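Side-chain contacts in putative transcriptional regulator (Clostridium difficile, PDB 3QI7), which is of unknown function but has a periplasmic binding protein-like fold and may, as a putative lipoprotein, bind a small ligand such as a sugar: residues T352-T355 and N360-S363; S118-D123 and A308-L313; I315-E320 and E338-L343; G301-M306 and F345-E350; F131-L136 and L326-V331. All blocks are in the same frame, centred on the assembly; numbering follows the deposited sequence.

Contact 1. Residues T352-T355 and N360-S363; sequences TPLT and NYQS
Thr352 and Ser363 form a hydrogen-bonded pair close to the turn of an antiparallel beta hairpin built from strands 349-353 and 361-370. Thr352 N donates to Ser363 O over 2.9 Å, and Ser363 N answers with a bond of 2.9 Å to Thr352 O. That second carbonyl is gripped twice, because a water also donates to Thr352 O at 2.8 Å. The same water lies 2.6 Å from Ser363 OG, which chi1 of 65° sets between the backbone N and the carbonyl carbon; a short hydroxyl side chain suits this bridging place.

Pro353 comes next, on the other face of the ribbon, in the non-hydrogen-bonded pair with Gln362. Having no N-H to give, proline fits such a site well. Its ring and the Gln362 side chain run side by side in the same direction, and the bend of the glutamine at chi2 (-80°) lays the amide along the ring, with Gln362 NE2 3.5 Å from Pro353 CB. The amide nitrogen itself is bonded to Tyr359 O.

At Leu354 the strand has ended, yet Leu354 N still reaches Tyr361 O at 2.9 Å. Its CB packs 3.9 Å from Tyr361 CB, meeting the base of the aromatic side chain obliquely.

Pro334 and Leu337 of helix 334-345 pack on the Pro353-Gln362 face. On its far edge, segment 360-363 joins strand 134-137 through backbone bonds of Asn360 and Gln362, so the hairpin is an extension of the main sheet.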
# COMPACT_ATOMS: atom_id res chain seq x y z
N THR A 352 9.89 -7.40 -7.46
CA THR A 352 10.74 -8.53 -7.11
C THR A 352 9.92 -9.81 -7.00
O THR A 352 8.94 -9.83 -6.27
CB THR A 352 11.40 -8.25 -5.73
OG1 THR A 352 12.10 -7.01 -5.79
CG2 THR A 352 12.37 -9.38 -5.35
N PRO A 353 10.30 -10.90 -7.71
CA PRO A 353 9.48 -12.09 -7.53
C PRO A 353 9.62 -12.72 -6.12
O PRO A 353 10.67 -12.59 -5.49
CB PRO A 353 10.01 -13.07 -8.62
CG PRO A 353 11.42 -12.64 -8.85
CD PRO A 353 11.33 -11.10 -8.74
N LEU A 354 8.59 -13.41 -5.66
CA LEU A 354 8.64 -14.13 -4.36
C LEU A 354 9.81 -15.11 -4.27
O LEU A 354 10.54 -15.11 -3.30
CB LEU A 354 7.33 -14.87 -4.10
CG LEU A 354 7.15 -15.54 -2.72
CD1 LEU A 354 7.25 -14.49 -1.57
CD2 LEU A 354 5.83 -16.27 -2.70
N THR A 355 9.94 -15.96 -5.29
CA THR A 355 11.11 -16.74 -5.53
C THR A 355 11.29 -16.79 -7.06
O THR A 355 10.39 -16.44 -7.81
CB THR A 355 11.00 -18.20 -4.98
OG1 THR A 355 10.01 -18.93 -5.73
CG2 THR A 355 10.64 -18.21 -3.48
N ASN A 360 4.89 -15.50 -10.41
CA ASN A 360 3.59 -14.85 -10.48
C ASN A 360 3.17 -14.18 -9.16
O ASN A 360 2.01 -13.78 -9.00
CB ASN A 360 2.49 -15.78 -11.01
CG ASN A 360 2.11 -16.84 -10.03
OD1 ASN A 360 2.98 -17.37 -9.35
ND2 ASN A 360 0.81 -17.13 -9.92
N TYR A 361 4.12 -14.07 -8.23
CA TYR A 361 3.90 -13.23 -7.04
C TYR A 361 5.00 -12.21 -7.09
O TYR A 361 6.16 -12.58 -7.07
CB TYR A 361 3.91 -14.04 -5.72
CG TYR A 361 3.58 -13.15 -4.53
CD1 TYR A 361 4.46 -12.15 -4.14
CD2 TYR A 361 2.37 -13.26 -3.85
CE1 TYR A 361 4.16 -11.27 -3.11
CE2 TYR A 361 2.06 -12.37 -2.82
CZ TYR A 361 2.97 -11.40 -2.44
OH TYR A 361 2.75 -10.52 -1.41
N GLN A 362 4.64 -10.92 -7.20
CA GLN A 362 5.64 -9.88 -7.37
C GLN A 362 5.42 -8.84 -6.30
O GLN A 362 4.29 -8.39 -6.13
CB GLN A 362 5.51 -9.23 -8.75
CG GLN A 362 5.95 -10.17 -9.92
CD GLN A 362 7.45 -10.25 -10.14
OE1 GLN A 362 8.19 -9.33 -9.76
NE2 GLN A 362 7.91 -11.32 -10.83
N SER A 363 6.45 -8.52 -5.52
CA SER A 363 6.32 -7.49 -4.51
C SER A 363 6.85 -6.22 -5.11
O SER A 363 7.69 -6.28 -6.01
CB SER A 363 7.01 -7.85 -3.20
OG SER A 363 8.39 -7.94 -3.36
O HOH W 1 8.70 -10.56 -3.55

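Contact 2. Residues S118-D123 and A308-L313; sequences SAPMGD and AFLPSL
A cis peptide bond between Ala119 and Pro120, together with chi1 of -69° at Leu310, brings the touching groups together. The cis bond sets Pro120 CD on the same side of the peptide as Ala119 O, so both face the helix, while the leucine torsion swings CG beside its own backbone N and carries the branched end to the proline. The setting is the alpha/beta sandwich of a periplasmic binding protein-like lobe: helix 306-324 meets the loop that leaves strand 115-118. Pro120 and Leu310 cross at about a right angle, with Pro120 CD 4.1 Å from Leu310 CD1.

Ala119 suits the closest approach because its methyl leaves room for the helix backbone. Its carbonyl oxygen lies 3.5 Å from Leu310 CB and takes a hydrogen bond from Ser94 OG, so this buried polar atom is satisfied from strand 88-94. The helix is kinked at Pro311, whose ring nitrogen offers no bond to the preceding turn; Ser94 also touches this proline. The contact is therefore apolar packing against a carbonyl already engaged, and Pro311 CD closes the approach 3.7 Å from Ala119 O.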
# COMPACT_ATOMS: atom_id res chain seq x y z
N SER A 118 -4.66 -10.93 -7.04
CA SER A 118 -4.62 -10.43 -5.67
C SER A 118 -3.83 -9.10 -5.70
O SER A 118 -2.76 -8.99 -6.35
CB SER A 118 -4.02 -11.48 -4.70
OG SER A 118 -2.63 -11.77 -4.98
N ALA A 119 -4.34 -8.11 -4.99
CA ALA A 119 -3.77 -6.79 -5.02
C ALA A 119 -4.11 -5.87 -3.81
O ALA A 119 -4.65 -4.79 -3.97
CB ALA A 119 -4.15 -6.14 -6.34
N PRO A 120 -3.75 -6.29 -2.58
CA PRO A 120 -3.18 -7.57 -2.18
C PRO A 120 -4.25 -8.49 -1.65
O PRO A 120 -5.42 -8.12 -1.62
CB PRO A 120 -2.24 -7.16 -1.02
CG PRO A 120 -3.10 -6.09 -0.25
CD PRO A 120 -3.87 -5.37 -1.41
N MSE A 121 -3.88 -9.72 -1.28
CA MSE A 121 -4.72 -10.54 -0.39
C MSE A 121 -3.86 -10.95 0.83
O MSE A 121 -2.63 -10.94 0.76
CB MSE A 121 -5.28 -11.75 -1.12
CG MSE A 121 -6.50 -11.39 -2.01
SE MSE A 121 -7.02 -12.82 -3.25
CE MSE A 121 -7.63 -14.20 -1.98
N GLY A 122 -4.51 -11.29 1.94
CA GLY A 122 -3.80 -11.56 3.18
C GLY A 122 -3.41 -13.01 3.36
O GLY A 122 -2.78 -13.36 4.36
N ASP A 123 -3.78 -13.86 2.40
CA ASP A 123 -3.51 -15.30 2.52
C ASP A 123 -2.04 -15.66 2.35
O ASP A 123 -1.24 -14.88 1.85
CB ASP A 123 -4.36 -16.09 1.51
CG ASP A 123 -5.82 -15.63 1.50
OD1 ASP A 123 -6.11 -14.56 0.91
OD2 ASP A 123 -6.68 -16.31 2.08
N ALA A 308 -3.84 2.48 -2.52
CA ALA A 308 -4.37 2.97 -3.80
C ALA A 308 -3.65 2.41 -5.03
O ALA A 308 -4.28 2.03 -6.02
CB ALA A 308 -4.39 4.52 -3.83
N PHE A 309 -2.33 2.33 -4.96
CA PHE A 309 -1.56 1.82 -6.08
C PHE A 309 -1.85 0.37 -6.47
O PHE A 309 -2.04 0.10 -7.66
CB PHE A 309 -0.04 2.04 -5.85
CG PHE A 309 0.80 1.54 -6.96
CD1 PHE A 309 0.90 2.25 -8.15
CD2 PHE A 309 1.45 0.30 -6.86
CE1 PHE A 309 1.70 1.77 -9.21
CE2 PHE A 309 2.24 -0.19 -7.89
CZ PHE A 309 2.34 0.53 -9.08
N LEU A 310 -1.86 -0.56 -5.52
CA LEU A 310 -1.99 -1.97 -5.88
C LEU A 310 -3.30 -2.24 -6.63
O LEU A 310 -3.28 -2.83 -7.72
CB LEU A 310 -1.84 -2.91 -4.67
CG LEU A 310 -0.43 -2.98 -4.08
CD1 LEU A 310 -0.46 -3.57 -2.65
CD2 LEU A 310 0.55 -3.74 -5.04
N PRO A 311 -4.44 -1.82 -6.06
CA PRO A 311 -5.69 -2.07 -6.81
C PRO A 311 -5.77 -1.31 -8.16
O PRO A 311 -6.25 -1.87 -9.13
CB PRO A 311 -6.80 -1.62 -5.82
CG PRO A 311 -6.12 -0.69 -4.92
CD PRO A 311 -4.72 -1.20 -4.76
N SER A 312 -5.27 -0.08 -8.23
CA SER A 312 -5.28 0.64 -9.51
C SER A 312 -4.38 -0.03 -10.55
O SER A 312 -4.76 -0.12 -11.72
CB SER A 312 -4.89 2.10 -9.34
OG SER A 312 -5.17 2.81 -10.53
N LEU A 313 -3.20 -0.49 -10.14
CA LEU A 313 -2.31 -1.23 -11.04
C LEU A 313 -2.97 -2.53 -11.49
O LEU A 313 -2.91 -2.90 -12.67
CB LEU A 313 -0.96 -1.55 -10.37
CG LEU A 313 -0.04 -2.55 -11.09
CD1 LEU A 313 0.36 -1.98 -12.46
CD2 LEU A 313 1.22 -2.93 -10.29

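Contact 3. Residues I315-E320 and E338-L343; sequences IYLATE and EAFTEL
Phe340 carries this helix-helix contact, reaching from helix 334-345 to Tyr316, Leu317 and Glu320 on helix 306-324. The two segments run nearly perpendicular (104° between their directions), and their axes come no closer than 11.5 Å. At this separation the Phe340 ring is what bridges the two segments.

Along 338-343, Glu338 comes first and ties the helix to strand 349-353 through a hydrogen bond from Phe351 N to Glu338 OE2. Phe340 follows, and its contacts run from the base of the ring out to CZ. With CG anti to the backbone N (chi1 -167°), the ring extends straight across to the partner helix. Leu317 CD1 sits over one face, nearer the ring's margin than its centre, 4.2 Å from the Phe340 ring centroid and 25° off the normal: a CH-pi contact. Tyr316 CB packs on Phe340 CE2 at 3.7 Å, while its phenol leads away to Glu38. At the ring's edge, near its plane, Tyr316 O approaches Phe340 CZ to 3.5 Å. Glu320 and Phe340 run antiparallel, passing alongside one another, and the glutamate touches the ring with its methylene carbons, Glu320 CB lying 4.0 Å from Phe340 CZ.

Chemically, the contact rests on dispersion and the weak polarity of an aromatic ring. The electron-rich face receives a methyl group, and the slightly positive C-H rim faces a carbonyl oxygen that already accepts from Glu320 N within its helix. Glu320 supplies only its aliphatic part here; its carboxylate has a long, weak ion pair with Arg344.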
# COMPACT_ATOMS: atom_id res chain seq x y z
N ILE A 315 -6.16 -3.29 -11.67
CA ILE A 315 -7.25 -3.02 -12.63
C ILE A 315 -6.71 -2.76 -14.06
O ILE A 315 -7.22 -3.32 -15.03
CB ILE A 315 -8.14 -1.85 -12.14
CG1 ILE A 315 -8.88 -2.27 -10.86
CG2 ILE A 315 -9.14 -1.43 -13.24
CD1 ILE A 315 -9.33 -1.10 -10.03
N TYR A 316 -5.68 -1.92 -14.17
CA TYR A 316 -5.08 -1.59 -15.47
C TYR A 316 -4.48 -2.83 -16.12
O TYR A 316 -4.59 -3.01 -17.33
CB TYR A 316 -3.97 -0.53 -15.32
CG TYR A 316 -4.44 0.91 -15.15
CD1 TYR A 316 -5.46 1.45 -15.92
CD2 TYR A 316 -3.85 1.72 -14.23
CE1 TYR A 316 -5.88 2.79 -15.76
CE2 TYR A 316 -4.25 3.03 -14.05
CZ TYR A 316 -5.26 3.57 -14.81
OH TYR A 316 -5.63 4.87 -14.59
N LEU A 317 -3.87 -3.70 -15.31
CA LEU A 317 -3.26 -4.93 -15.81
C LEU A 317 -4.34 -5.88 -16.32
O LEU A 317 -4.20 -6.46 -17.41
CB LEU A 317 -2.46 -5.62 -14.69
CG LEU A 317 -1.22 -6.44 -14.98
CD1 LEU A 317 -0.30 -5.82 -16.05
CD2 LEU A 317 -0.48 -6.62 -13.64
N ALA A 318 -5.37 -6.09 -15.50
CA ALA A 318 -6.48 -6.96 -15.90
C ALA A 318 -7.06 -6.49 -17.24
O ALA A 318 -7.23 -7.28 -18.17
CB ALA A 318 -7.58 -6.98 -14.83
N THR A 319 -7.37 -5.21 -17.36
CA THR A 319 -7.89 -4.64 -18.62
C THR A 319 -6.98 -4.91 -19.82
O THR A 319 -7.43 -5.34 -20.90
CB THR A 319 -8.14 -3.12 -18.45
OG1 THR A 319 -9.08 -2.94 -17.38
CG2 THR A 319 -8.67 -2.49 -19.75
N GLU A 320 -5.69 -4.68 -19.64
CA GLU A 320 -4.72 -4.89 -20.71
C GLU A 320 -4.67 -6.36 -21.08
O GLU A 320 -4.57 -6.73 -22.26
CB GLU A 320 -3.34 -4.42 -20.26
CG GLU A 320 -2.18 -4.65 -21.24
CD GLU A 320 -2.14 -3.65 -22.38
OE1 GLU A 320 -2.80 -2.59 -22.27
OE2 GLU A 320 -1.42 -3.91 -23.38
N GLU A 338 7.44 -2.84 -14.28
CA GLU A 338 8.04 -1.52 -14.11
C GLU A 338 7.74 -0.61 -15.31
O GLU A 338 7.36 0.56 -15.11
CB GLU A 338 9.56 -1.64 -13.85
CG GLU A 338 9.81 -2.26 -12.48
CD GLU A 338 11.25 -2.68 -12.23
OE1 GLU A 338 12.19 -2.12 -12.87
OE2 GLU A 338 11.42 -3.57 -11.37
N ALA A 339 7.88 -1.13 -16.52
CA ALA A 339 7.56 -0.31 -17.70
C ALA A 339 6.08 0.06 -17.72
O ALA A 339 5.72 1.20 -18.04
CB ALA A 339 8.00 -1.03 -19.01
N PHE A 340 5.21 -0.91 -17.40
CA PHE A 340 3.75 -0.70 -17.37
C PHE A 340 3.40 0.34 -16.31
O PHE A 340 2.55 1.21 -16.55
CB PHE A 340 3.03 -2.01 -17.11
CG PHE A 340 1.54 -1.99 -17.37
CD1 PHE A 340 1.04 -1.92 -18.65
CD2 PHE A 340 0.63 -2.04 -16.30
CE1 PHE A 340 -0.35 -1.91 -18.89
CE2 PHE A 340 -0.77 -2.02 -16.53
CZ PHE A 340 -1.24 -1.98 -17.81
N THR A 341 4.10 0.32 -15.17
CA THR A 341 3.91 1.34 -14.14
C THR A 341 4.32 2.73 -14.64
O THR A 341 3.63 3.69 -14.39
CB THR A 341 4.64 0.95 -12.84
OG1 THR A 341 4.08 -0.28 -12.36
CG2 THR A 341 4.54 2.03 -11.75
N GLU A 342 5.43 2.84 -15.36
CA GLU A 342 5.79 4.13 -15.98
C GLU A 342 4.71 4.58 -16.95
O GLU A 342 4.25 5.74 -16.91
CB GLU A 342 7.11 4.04 -16.71
CG GLU A 342 8.31 3.77 -15.84
CD GLU A 342 8.85 4.98 -15.15
OE1 GLU A 342 8.29 6.11 -15.33
OE2 GLU A 342 9.86 4.78 -14.42
N LEU A 343 4.28 3.66 -17.80
CA LEU A 343 3.23 3.95 -18.81
C LEU A 343 1.95 4.47 -18.17
O LEU A 343 1.39 5.48 -18.61
CB LEU A 343 2.88 2.67 -19.59
CG LEU A 343 1.87 2.75 -20.73
CD1 LEU A 343 2.38 3.75 -21.78
CD2 LEU A 343 1.63 1.36 -21.38

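Contact 4. Residues G301-M306 and F345-E350; sequences GYPMPM and FGIGSE
Two main pairs of side chains meet here, each at its own slant: Pro303 with Ile347, and selenomethionine Met304 with Phe345 in a Met-aromatic contact. They join the loop between strand 300-301 and helix 306-324 to the turn between helix 334-345 and strand 349-353, on the surface of a periplasmic binding protein-like fold.

Met304 and Phe345 cross at about a right angle. The selenomethionine chain bends at chi3 (-52°), bringing its selenium up to the ring at a slant, with Met304 SE 4.8 Å from the Phe345 ring centroid and 60° off the ring normal. The nearest ring atom is Phe345 CD2, 3.7 Å from Met304 SE. Because this side chain was modelled in two conformers, the contact holds for one of them and is less certain. Phe345 is met by the ring of Phe309, the two planes at about 55°, so that the phenylalanine lies between the loop and helix 306-324. Met304 CG also comes within 4.4 Å of Ile347 CD1, joining the two pairs.

Pro303 is well placed for the second pair: its rigid ring offers a fixed apolar surface without a long flexible chain. A beta-branched isoleucine answers it with a methyl, which chi1 of 73° sets beside the backbone N. Ile347 also touches Leu366 and Thr341, linking the loop to strand 361-370 and helix 334-345. Between the two partners, Gly346 leaves the helix with positive phi, a turn that glycine adopts easily.

The slanted meeting of ring and methyl is evenly shared: Ile347 CG2 lies 3.8 Å from both Pro303 CB and Pro303 CG.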
# COMPACT_ATOMS: atom_id res chain seq x y z
N GLY A 301 8.15 9.83 1.42
CA GLY A 301 7.02 8.95 1.20
C GLY A 301 7.11 8.27 -0.17
O GLY A 301 8.22 8.04 -0.69
N TYR A 302 5.95 7.97 -0.72
CA TYR A 302 5.77 7.51 -2.10
C TYR A 302 4.89 8.52 -2.86
O TYR A 302 4.22 9.35 -2.24
CB TYR A 302 5.08 6.15 -2.14
CG TYR A 302 5.71 5.00 -1.41
CD1 TYR A 302 7.10 4.89 -1.27
CD2 TYR A 302 4.91 3.96 -0.92
CE1 TYR A 302 7.67 3.79 -0.64
CE2 TYR A 302 5.46 2.86 -0.27
CZ TYR A 302 6.84 2.76 -0.13
OH TYR A 302 7.39 1.66 0.50
N PRO A 303 4.85 8.45 -4.20
CA PRO A 303 3.91 9.27 -4.96
C PRO A 303 2.44 9.01 -4.62
O PRO A 303 1.59 9.89 -4.83
CB PRO A 303 4.18 8.85 -6.43
CG PRO A 303 5.53 8.40 -6.42
CD PRO A 303 5.72 7.69 -5.11
N MSE A 304 2.14 7.80 -4.16
CA MSE A 304 0.77 7.43 -3.76
C MSE A 304 0.79 6.31 -2.73
O MSE A 304 1.77 5.59 -2.65
CB MSE A 304 -0.10 7.05 -4.99
CG MSE A 304 0.47 6.06 -5.98
SE MSE A 304 -0.52 5.94 -7.69
CE MSE A 304 -2.33 5.66 -7.09
N PRO A 305 -0.30 6.15 -1.96
CA PRO A 305 -0.26 5.07 -0.99
C PRO A 305 -0.34 3.73 -1.67
O PRO A 305 -0.92 3.63 -2.73
CB PRO A 305 -1.52 5.26 -0.17
CG PRO A 305 -2.25 6.50 -0.76
CD PRO A 305 -1.61 6.83 -2.03
N MSE A 306 0.22 2.72 -1.05
CA MSE A 306 0.14 1.37 -1.61
C MSE A 306 -1.35 0.85 -1.66
O MSE A 306 -1.74 0.10 -2.58
CB MSE A 306 1.02 0.42 -0.79
CG MSE A 306 2.50 0.52 -1.09
SE MSE A 306 2.83 -0.05 -2.97
CE MSE A 306 2.45 -1.85 -2.90
N PHE A 345 1.22 5.29 -14.79
CA PHE A 345 1.31 6.18 -13.62
C PHE A 345 2.40 7.26 -13.73
O PHE A 345 2.38 8.25 -12.98
CB PHE A 345 1.57 5.38 -12.35
CG PHE A 345 0.51 4.37 -12.03
CD1 PHE A 345 0.56 3.10 -12.57
CD2 PHE A 345 -0.53 4.70 -11.20
CE1 PHE A 345 -0.40 2.18 -12.26
CE2 PHE A 345 -1.51 3.79 -10.90
CZ PHE A 345 -1.44 2.51 -11.45
N GLY A 346 3.37 7.08 -14.62
CA GLY A 346 4.53 8.00 -14.69
C GLY A 346 5.38 8.06 -13.43
O GLY A 346 5.96 9.11 -13.10
N ILE A 347 5.46 6.93 -12.73
CA ILE A 347 6.32 6.80 -11.57
C ILE A 347 7.27 5.58 -11.69
O ILE A 347 6.99 4.57 -12.39
CB ILE A 347 5.51 6.73 -10.24
CG1 ILE A 347 4.77 5.40 -10.07
CG2 ILE A 347 4.54 7.96 -10.11
CD1 ILE A 347 3.79 5.37 -8.82
N GLY A 348 8.39 5.67 -10.97
CA GLY A 348 9.34 4.57 -10.92
C GLY A 348 8.96 3.60 -9.83
O GLY A 348 8.27 3.94 -8.83
N SER A 349 9.43 2.37 -9.99
CA SER A 349 9.09 1.30 -9.09
C SER A 349 10.12 0.19 -9.21
O SER A 349 10.87 0.16 -10.16
CB SER A 349 7.70 0.73 -9.48
OG SER A 349 7.70 0.14 -10.78
N GLU A 350 10.13 -0.73 -8.27
CA GLU A 350 10.93 -1.95 -8.41
C GLU A 350 10.11 -3.13 -7.95
O GLU A 350 9.56 -3.14 -6.84
CB GLU A 350 12.25 -1.87 -7.62
CG GLU A 350 13.22 -3.07 -7.84
CD GLU A 350 14.41 -3.05 -6.87
OE1 GLU A 350 14.80 -1.96 -6.42
OE2 GLU A 350 14.96 -4.12 -6.53

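Contact 5. Residues F131-L136 and L326-V331; sequences FVDVNL and LTQEDV
The flat amide of Gln328 comes up to the backbone of Asp133, with the modelled Gln328 OE1 only 3.0 Å from Asp133 O. The amide is probably turned over in the model, so which of its two ends faces the carbonyl remains uncertain. Gln328 CB is less ambiguous, lying 3.3 Å from Asp133 O. Chi1 of 61° sets CG between the backbone N and the carbonyl carbon, and beyond it the extended chain carries the amide past this peptide. A second amide, that of Asn135, braces the same bend: Asn135 ND2 donates to Val132 O at 3.1 Å from well above the carbonyl plane, 55° out of it. Of the carboxylates, Asp330 uses its anti side, where OD2 accepts from Thr327 N at 2.9 Å; Thr327 is the residue at the N-cap position, at the start of the short helix 328-331.

Next to these polar groups is a small apolar patch. Val134 and Val331 cross at about a right angle, with Val134 CG2 4.1 Å from Val331 CG2; short beta-branched side chains bring one methyl each to the meeting of strand and helix. The carboxylate of Asp133 looks to other partners, a salt bridge to Lys108 and the backbone N of Thr116.

Strand 134-137 runs between strands 115-118 and 361-370, and Asn360 ND2, just before strand 361-370, donates a hydrogen bond to Asp133 O. Helix 328-331 packs beside the start of this inner strand, following helix 306-324 in the chain, and Met321 of that helix packs on Val331.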
# COMPACT_ATOMS: atom_id res chain seq x y z
N PHE A 131 -2.66 -20.70 -6.59
CA PHE A 131 -4.11 -20.71 -6.93
C PHE A 131 -4.68 -19.44 -7.56
O PHE A 131 -5.82 -19.46 -8.02
CB PHE A 131 -4.94 -21.08 -5.69
CG PHE A 131 -4.65 -22.45 -5.15
CD1 PHE A 131 -4.90 -23.57 -5.91
CD2 PHE A 131 -4.12 -22.61 -3.87
CE1 PHE A 131 -4.62 -24.85 -5.42
CE2 PHE A 131 -3.83 -23.88 -3.37
CZ PHE A 131 -4.08 -25.00 -4.14
N VAL A 132 -3.91 -18.36 -7.57
CA VAL A 132 -4.35 -17.08 -8.15
C VAL A 132 -3.39 -16.71 -9.28
O VAL A 132 -2.16 -16.87 -9.14
CB VAL A 132 -4.40 -15.96 -7.06
CG1 VAL A 132 -4.83 -14.62 -7.66
CG2 VAL A 132 -5.31 -16.39 -5.88
N ASP A 133 -3.91 -16.22 -10.41
CA ASP A 133 -3.06 -16.00 -11.60
C ASP A 133 -1.91 -14.96 -11.41
O ASP A 133 -0.77 -15.25 -11.74
CB ASP A 133 -3.90 -15.56 -12.83
CG ASP A 133 -4.96 -16.58 -13.21
OD1 ASP A 133 -4.68 -17.79 -13.11
OD2 ASP A 133 -6.08 -16.16 -13.64
N VAL A 134 -2.25 -13.76 -10.93
CA VAL A 134 -1.29 -12.65 -10.72
C VAL A 134 -1.44 -12.15 -9.29
O VAL A 134 -2.55 -11.96 -8.81
CB VAL A 134 -1.51 -11.48 -11.70
CG1 VAL A 134 -0.47 -10.36 -11.48
CG2 VAL A 134 -1.46 -11.98 -13.14
N ASN A 135 -0.31 -12.03 -8.60
CA ASN A 135 -0.26 -11.66 -7.19
C ASN A 135 0.70 -10.50 -6.97
O ASN A 135 1.87 -10.59 -7.32
CB ASN A 135 0.12 -12.87 -6.35
CG ASN A 135 -0.87 -14.01 -6.52
OD1 ASN A 135 -1.97 -13.95 -5.97
ND2 ASN A 135 -0.52 -15.01 -7.35
N LEU A 136 0.17 -9.42 -6.43
CA LEU A 136 0.89 -8.19 -6.20
C LEU A 136 0.78 -7.87 -4.72
O LEU A 136 -0.29 -8.01 -4.13
CB LEU A 136 0.23 -7.06 -6.97
CG LEU A 136 0.06 -7.28 -8.48
CD1 LEU A 136 -0.80 -6.11 -9.08
CD2 LEU A 136 1.40 -7.41 -9.16
N LEU A 326 -3.60 -11.83 -22.81
CA LEU A 326 -2.36 -12.20 -22.11
C LEU A 326 -2.67 -13.06 -20.91
O LEU A 326 -3.76 -12.97 -20.34
CB LEU A 326 -1.65 -10.95 -21.60
CG LEU A 326 -1.42 -9.84 -22.62
CD1 LEU A 326 -0.94 -8.60 -21.90
CD2 LEU A 326 -0.45 -10.30 -23.73
N THR A 327 -1.70 -13.88 -20.51
CA THR A 327 -1.82 -14.70 -19.31
C THR A 327 -0.68 -14.32 -18.34
O THR A 327 0.15 -13.43 -18.63
CB THR A 327 -1.75 -16.21 -19.69
OG1 THR A 327 -0.48 -16.48 -20.30
CG2 THR A 327 -2.90 -16.63 -20.65
N GLN A 328 -0.66 -14.97 -17.18
CA GLN A 328 0.31 -14.64 -16.10
C GLN A 328 1.77 -14.65 -16.61
O GLN A 328 2.58 -13.86 -16.16
CB GLN A 328 0.17 -15.61 -14.93
CG GLN A 328 0.44 -17.11 -15.32
CD GLN A 328 0.00 -18.12 -14.28
OE1 GLN A 328 -0.23 -17.80 -13.13
NE2 GLN A 328 -0.10 -19.38 -14.71
N GLU A 329 2.09 -15.55 -17.54
CA GLU A 329 3.45 -15.67 -18.05
C GLU A 329 3.87 -14.42 -18.78
O GLU A 329 5.03 -14.06 -18.73
CB GLU A 329 3.64 -16.85 -19.02
CG GLU A 329 3.38 -18.22 -18.43
CD GLU A 329 1.93 -18.67 -18.61
OE1 GLU A 329 1.03 -17.79 -18.72
OE2 GLU A 329 1.69 -19.90 -18.63
N ASP A 330 2.92 -13.76 -19.46
CA ASP A 330 3.22 -12.57 -20.27
C ASP A 330 3.50 -11.33 -19.44
O ASP A 330 4.28 -10.46 -19.86
CB ASP A 330 2.06 -12.25 -21.20
CG ASP A 330 1.78 -13.33 -22.20
OD1 ASP A 330 2.73 -13.73 -22.90
OD2 ASP A 330 0.62 -13.75 -22.29
N VAL A 331 2.86 -11.22 -18.28
CA VAL A 331 2.92 -9.98 -17.50
C VAL A 331 3.74 -10.07 -16.20
O VAL A 331 4.22 -9.05 -15.72
CB VAL A 331 1.49 -9.38 -17.21
CG1 VAL A 331 0.69 -9.21 -18.52
CG2 VAL A 331 0.71 -10.21 -16.20

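How the contacts relate
From the N terminus, the chain first opens contact 2 at 118-123 and then contact 5 at 131-136. Long loops holding much of the protein follow before it returns: contact 2 closes at 308-313 and contact 5 at 326-331, so these two cross. Contact 4 opens at 301-306, crossing both, and closes at 345-350. Contact 3 (315-320 with 338-343) falls wholly within that span and crosses contact 5. Contact 1 comes last, a short hairpin in series with all the others. Contacts 2 and 3 share helix 306-324, whereas contacts 1, 4 and 5 all reach the main sheet, binding the C-terminal helices and hairpin to the earlier strands.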